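Local coordinates for protein phospho-2-dehydro-3-deoxyheptonate aldolase (Francisella tularensis, PDB 3TQK) that probably catalyses the condensation of phosphoenolpyruvate with D-erythrose 4-phosphate to give DAHP, the first step of chorismate biosynthesis, at residues P63-E68 with S300-G305; I99-F104 with Q318-K323. One frame throughout, in Å; residues are numbered along the deposited sequence.

Contact 1: residues P63-E68 with S300-G305; sequences PAAAIE and SNLVAG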
# COMPACT_ATOMS: atom_id res chain seq x y z
N PRO A 63 -13.52 -24.05 -2.86
CA PRO A 63 -14.79 -23.58 -2.28
C PRO A 63 -15.66 -24.70 -1.70
O PRO A 63 -16.33 -24.49 -0.69
CB PRO A 63 -15.50 -22.91 -3.46
CG PRO A 63 -14.41 -22.63 -4.47
CD PRO A 63 -13.41 -23.70 -4.29
N ALA A 64 -15.64 -25.88 -2.33
CA ALA A 64 -16.34 -27.04 -1.80
C ALA A 64 -15.77 -27.49 -0.45
O ALA A 64 -16.52 -27.84 0.46
CB ALA A 64 -16.32 -28.22 -2.80
N ALA A 65 -14.44 -27.49 -0.33
CA ALA A 65 -13.81 -27.80 0.95
C ALA A 65 -14.14 -26.72 1.99
O ALA A 65 -14.36 -27.02 3.15
CB ALA A 65 -12.30 -27.96 0.79
N ALA A 66 -14.20 -25.47 1.55
CA ALA A 66 -14.60 -24.36 2.42
C ALA A 66 -16.03 -24.53 2.98
O ALA A 66 -16.27 -24.28 4.16
CB ALA A 66 -14.48 -23.04 1.67
N ILE A 67 -16.96 -24.96 2.14
CA ILE A 67 -18.32 -25.25 2.60
C ILE A 67 -18.31 -26.38 3.64
O ILE A 67 -18.91 -26.25 4.71
CB ILE A 67 -19.25 -25.62 1.41
CG1 ILE A 67 -19.54 -24.39 0.54
CG2 ILE A 67 -20.56 -26.26 1.91
CD1 ILE A 67 -20.42 -23.35 1.18
N GLU A 68 -17.61 -27.48 3.36
CA GLU A 68 -17.54 -28.56 4.35
C GLU A 68 -16.95 -28.08 5.68
O GLU A 68 -17.47 -28.42 6.73
CB GLU A 68 -16.75 -29.76 3.84
CG GLU A 68 -16.86 -30.97 4.76
CD GLU A 68 -16.05 -32.16 4.27
OE1 GLU A 68 -15.53 -32.91 5.12
OE2 GLU A 68 -15.94 -32.34 3.04
N SER A 300 -6.85 -22.35 10.50
CA SER A 300 -7.42 -23.67 10.74
C SER A 300 -7.98 -24.27 9.46
O SER A 300 -8.50 -23.54 8.61
CB SER A 300 -8.53 -23.53 11.79
OG SER A 300 -9.37 -24.68 11.84
N ASN A 301 -7.91 -25.59 9.33
CA ASN A 301 -8.48 -26.27 8.15
C ASN A 301 -8.92 -27.69 8.52
O ASN A 301 -8.88 -28.06 9.69
CB ASN A 301 -7.46 -26.28 6.99
CG ASN A 301 -8.11 -26.06 5.61
OD1 ASN A 301 -9.22 -26.55 5.32
ND2 ASN A 301 -7.40 -25.34 4.74
N LEU A 302 -9.33 -28.46 7.52
CA LEU A 302 -9.80 -29.83 7.73
C LEU A 302 -8.64 -30.78 8.04
O LEU A 302 -8.72 -31.55 9.00
CB LEU A 302 -10.56 -30.33 6.49
CG LEU A 302 -11.84 -29.56 6.17
CD1 LEU A 302 -12.35 -29.90 4.76
CD2 LEU A 302 -12.91 -29.86 7.22
N VAL A 303 -7.59 -30.71 7.24
CA VAL A 303 -6.36 -31.49 7.47
C VAL A 303 -5.25 -30.53 7.89
O VAL A 303 -5.17 -29.40 7.40
CB VAL A 303 -5.94 -32.27 6.19
CG1 VAL A 303 -4.63 -33.05 6.42
CG2 VAL A 303 -7.07 -33.20 5.75
N ALA A 304 -4.41 -30.97 8.82
CA ALA A 304 -3.35 -30.12 9.38
C ALA A 304 -2.20 -29.87 8.39
O ALA A 304 -1.99 -30.64 7.45
CB ALA A 304 -2.81 -30.73 10.69
N GLY A 305 -1.48 -28.77 8.63
CA GLY A 305 -0.26 -28.45 7.89
C GLY A 305 -0.49 -27.74 6.58
O GLY A 305 -1.45 -26.98 6.44
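Leu302 reaches from segment 300-305 to the first turns of helix 63-80, and a single methyl, CD1, does the touching. Its apolar contact is with the methyl group of Ala65, Leu302 CD1 lying 4.4 Å from Ala65 CB. The same CD1 also lies 3.9 Å from Ala65 O, in van der Waals contact with the helix backbone. With CG anti to the carbonyl carbon (chi1 -64°), the leucine projects its branch to the helix, where Tyr69 and Lys72 of a later turn extend the surface it packs on.

Glu68, stretched out with chi1 and chi2 both near 180°, runs past the same methyl. Its carboxylate carbon, CD, makes the nearest approach, 4.4 Å from Leu302 CD1, a loose van der Waals contact. Its polar end is used elsewhere: OE2 is hydrogen-bonded to the hydroxyl of Tyr316, a residue that also packs on Ala65.

Hydrogen bonds act within and around segment 300-305 and not across the interface. Asn301 OD1 accepts from the backbone N of Leu302 at 2.9 Å, with the donor nearly side-on to the C=O (97°). Behind it, Ser300 is backbone-bonded to Gly56, and its OG is hydrogen-bonded to the hydroxyls of Tyr69 and Thr330.

Segment 300-305 follows the last barrel strand, 293-299, and the helix follows the first, 51-56; the contact therefore lies beside the seam where the eight-stranded barrel closes. Only 133 Å² is buried, with no hydrogen bond between the segments. Such chemistry implies a small van der Waals contact without directional bonds, apolar between Leu302 and Ala65; the hydrogen bond from Leu302 N to Asn301 OD1 steadies the backbone at the base of the leucine, and Tyr316 holds OE2 of Glu68.

Contact 2: residues I99-F104 with Q318-K323; sequences IGWKGF and QSVTDK. With MN (manganese (II) ion), chain B.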
# COMPACT_ATOMS: atom_id res chain seq x y z
N ILE A 99 7.22 -13.16 -5.99
CA ILE A 99 6.24 -13.79 -6.87
C ILE A 99 5.62 -15.06 -6.27
O ILE A 99 6.02 -15.51 -5.19
CB ILE A 99 6.84 -14.08 -8.27
CG1 ILE A 99 8.06 -15.01 -8.17
CG2 ILE A 99 7.19 -12.76 -8.96
CD1 ILE A 99 8.36 -15.76 -9.45
N GLY A 100 4.64 -15.62 -6.98
CA GLY A 100 3.92 -16.82 -6.54
C GLY A 100 2.42 -16.70 -6.78
O GLY A 100 1.93 -15.62 -7.10
N TRP A 101 1.70 -17.82 -6.64
CA TRP A 101 0.23 -17.82 -6.68
C TRP A 101 -0.28 -16.74 -5.76
O TRP A 101 0.05 -16.74 -4.58
CB TRP A 101 -0.34 -19.16 -6.20
CG TRP A 101 -1.83 -19.30 -6.33
CD1 TRP A 101 -2.55 -19.31 -7.49
CD2 TRP A 101 -2.78 -19.51 -5.27
NE1 TRP A 101 -3.89 -19.48 -7.22
CE2 TRP A 101 -4.06 -19.61 -5.87
CE3 TRP A 101 -2.67 -19.60 -3.88
CZ2 TRP A 101 -5.22 -19.81 -5.11
CZ3 TRP A 101 -3.83 -19.81 -3.14
CH2 TRP A 101 -5.08 -19.91 -3.75
N LYS A 102 -1.06 -15.81 -6.31
CA LYS A 102 -1.58 -14.67 -5.56
C LYS A 102 -2.81 -15.05 -4.73
O LYS A 102 -3.14 -14.36 -3.77
CB LYS A 102 -1.98 -13.51 -6.49
CG LYS A 102 -1.01 -12.33 -6.56
CD LYS A 102 -0.08 -12.37 -7.79
CE LYS A 102 0.07 -10.97 -8.41
NZ LYS A 102 0.71 -10.95 -9.73
N GLY A 103 -3.51 -16.11 -5.13
CA GLY A 103 -4.75 -16.46 -4.46
C GLY A 103 -5.89 -16.76 -5.40
O GLY A 103 -5.73 -16.75 -6.61
N PHE A 104 -7.05 -17.01 -4.80
CA PHE A 104 -8.20 -17.57 -5.51
C PHE A 104 -8.85 -16.56 -6.46
O PHE A 104 -9.31 -16.92 -7.53
CB PHE A 104 -9.23 -18.10 -4.51
CG PHE A 104 -10.40 -18.81 -5.15
CD1 PHE A 104 -11.64 -18.20 -5.23
CD2 PHE A 104 -10.25 -20.09 -5.66
CE1 PHE A 104 -12.72 -18.84 -5.82
CE2 PHE A 104 -11.33 -20.74 -6.27
CZ PHE A 104 -12.57 -20.11 -6.34
N GLN A 318 -6.48 -29.60 2.80
CA GLN A 318 -5.21 -29.16 3.38
C GLN A 318 -4.73 -27.84 2.75
O GLN A 318 -4.83 -27.66 1.54
CB GLN A 318 -4.15 -30.23 3.22
CG GLN A 318 -2.93 -29.99 4.07
CD GLN A 318 -1.85 -31.01 3.81
OE1 GLN A 318 -1.55 -31.33 2.66
NE2 GLN A 318 -1.25 -31.52 4.88
N SER A 319 -4.21 -26.95 3.58
CA SER A 319 -3.77 -25.64 3.10
C SER A 319 -2.74 -25.76 1.99
O SER A 319 -1.84 -26.58 2.04
CB SER A 319 -3.18 -24.79 4.22
OG SER A 319 -2.80 -23.52 3.73
N VAL A 320 -2.92 -24.91 0.98
CA VAL A 320 -2.00 -24.78 -0.13
C VAL A 320 -1.05 -23.59 0.08
O VAL A 320 -0.13 -23.38 -0.71
CB VAL A 320 -2.82 -24.62 -1.44
CG1 VAL A 320 -2.63 -23.24 -2.05
CG2 VAL A 320 -2.53 -25.77 -2.39
N THR A 321 -1.29 -22.83 1.15
CA THR A 321 -0.43 -21.71 1.56
C THR A 321 0.14 -21.99 2.97
O THR A 321 0.86 -22.97 3.15
CB THR A 321 -1.17 -20.34 1.46
OG1 THR A 321 -2.41 -20.39 2.18
CG2 THR A 321 -1.46 -19.98 0.01
N ASP A 322 -0.19 -21.16 3.96
CA ASP A 322 0.41 -21.31 5.30
C ASP A 322 -0.13 -22.55 6.02
O ASP A 322 -1.23 -23.04 5.72
CB ASP A 322 0.20 -20.06 6.17
CG ASP A 322 0.94 -18.80 5.65
OD1 ASP A 322 2.02 -18.93 5.03
OD2 ASP A 322 0.43 -17.69 5.90
N LYS A 323 0.65 -23.05 6.96
CA LYS A 323 0.27 -24.21 7.75
C LYS A 323 -0.88 -23.87 8.69
O LYS A 323 -0.85 -22.85 9.38
CB LYS A 323 1.49 -24.75 8.53
CG LYS A 323 2.56 -25.37 7.62
CD LYS A 323 3.89 -25.65 8.35
CE LYS A 323 4.89 -26.35 7.40
NZ LYS A 323 6.30 -26.27 7.86
MN MN B . -1.75 -16.99 6.34
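With CG anti to the backbone N (chi1 -174°), the indole of Trp101 extends to segment 318-323, while Thr321, at chi1 53°, turns CG2 to the ring and OG1 to Ser59. Trp101 CZ3 lies 3.9 Å from Thr321 CG2, which sits at the ring edge, close to its plane. The neighbouring methyl comes in obliquely: Val320 CG1 is 3.8 Å from Trp101 CZ3. Both side chains cross the tryptophan at about a right angle. On one ring face, near the rim, Gly103 CA rests 3.3 Å above the plane, and NE1 is hydrogen-bonded to the carbonyl O of Asp107, which helps fix the ring's rotation.

The other side of the contact is braced internally. Ser319 OG accepts from Thr321 N at 3.1 Å, forming an ST turn, and donates to Asp322 O at 2.6 Å. This pair of bonds ties down the turn that delivers Asp322, whose OD2 binds manganese at 2.3 Å. Cys58, packed against Thr321, joins His266 and Glu299 in completing the protein ligands, so Thr321 is a second-shell residue of the metal site of a class-I DAHP synthase, and Trp101 and Val320 pack behind it.

Overall arrangement
Along the chain the segments alternate, 63-68, 99-104, 300-305 and 318-323, so each contact joins an early part of the barrel to the chain following its last strand. The centres of contacts 1 and 2 are about 13 Å apart, on the same side of the chain's centre. Their earlier halves meet, Pro63 CG packing 3.6 Å from Phe104 CZ. Their later halves are linked through the short parallel pair of strands 303-306 and 318-319, and by a probable hydrogen bond from Gln318 NE2 to Ala304 O, 2.8 Å. Through this strand pair the chain after the last barrel strand runs from the packing on helix 63-80 to the metal ligand Asp322.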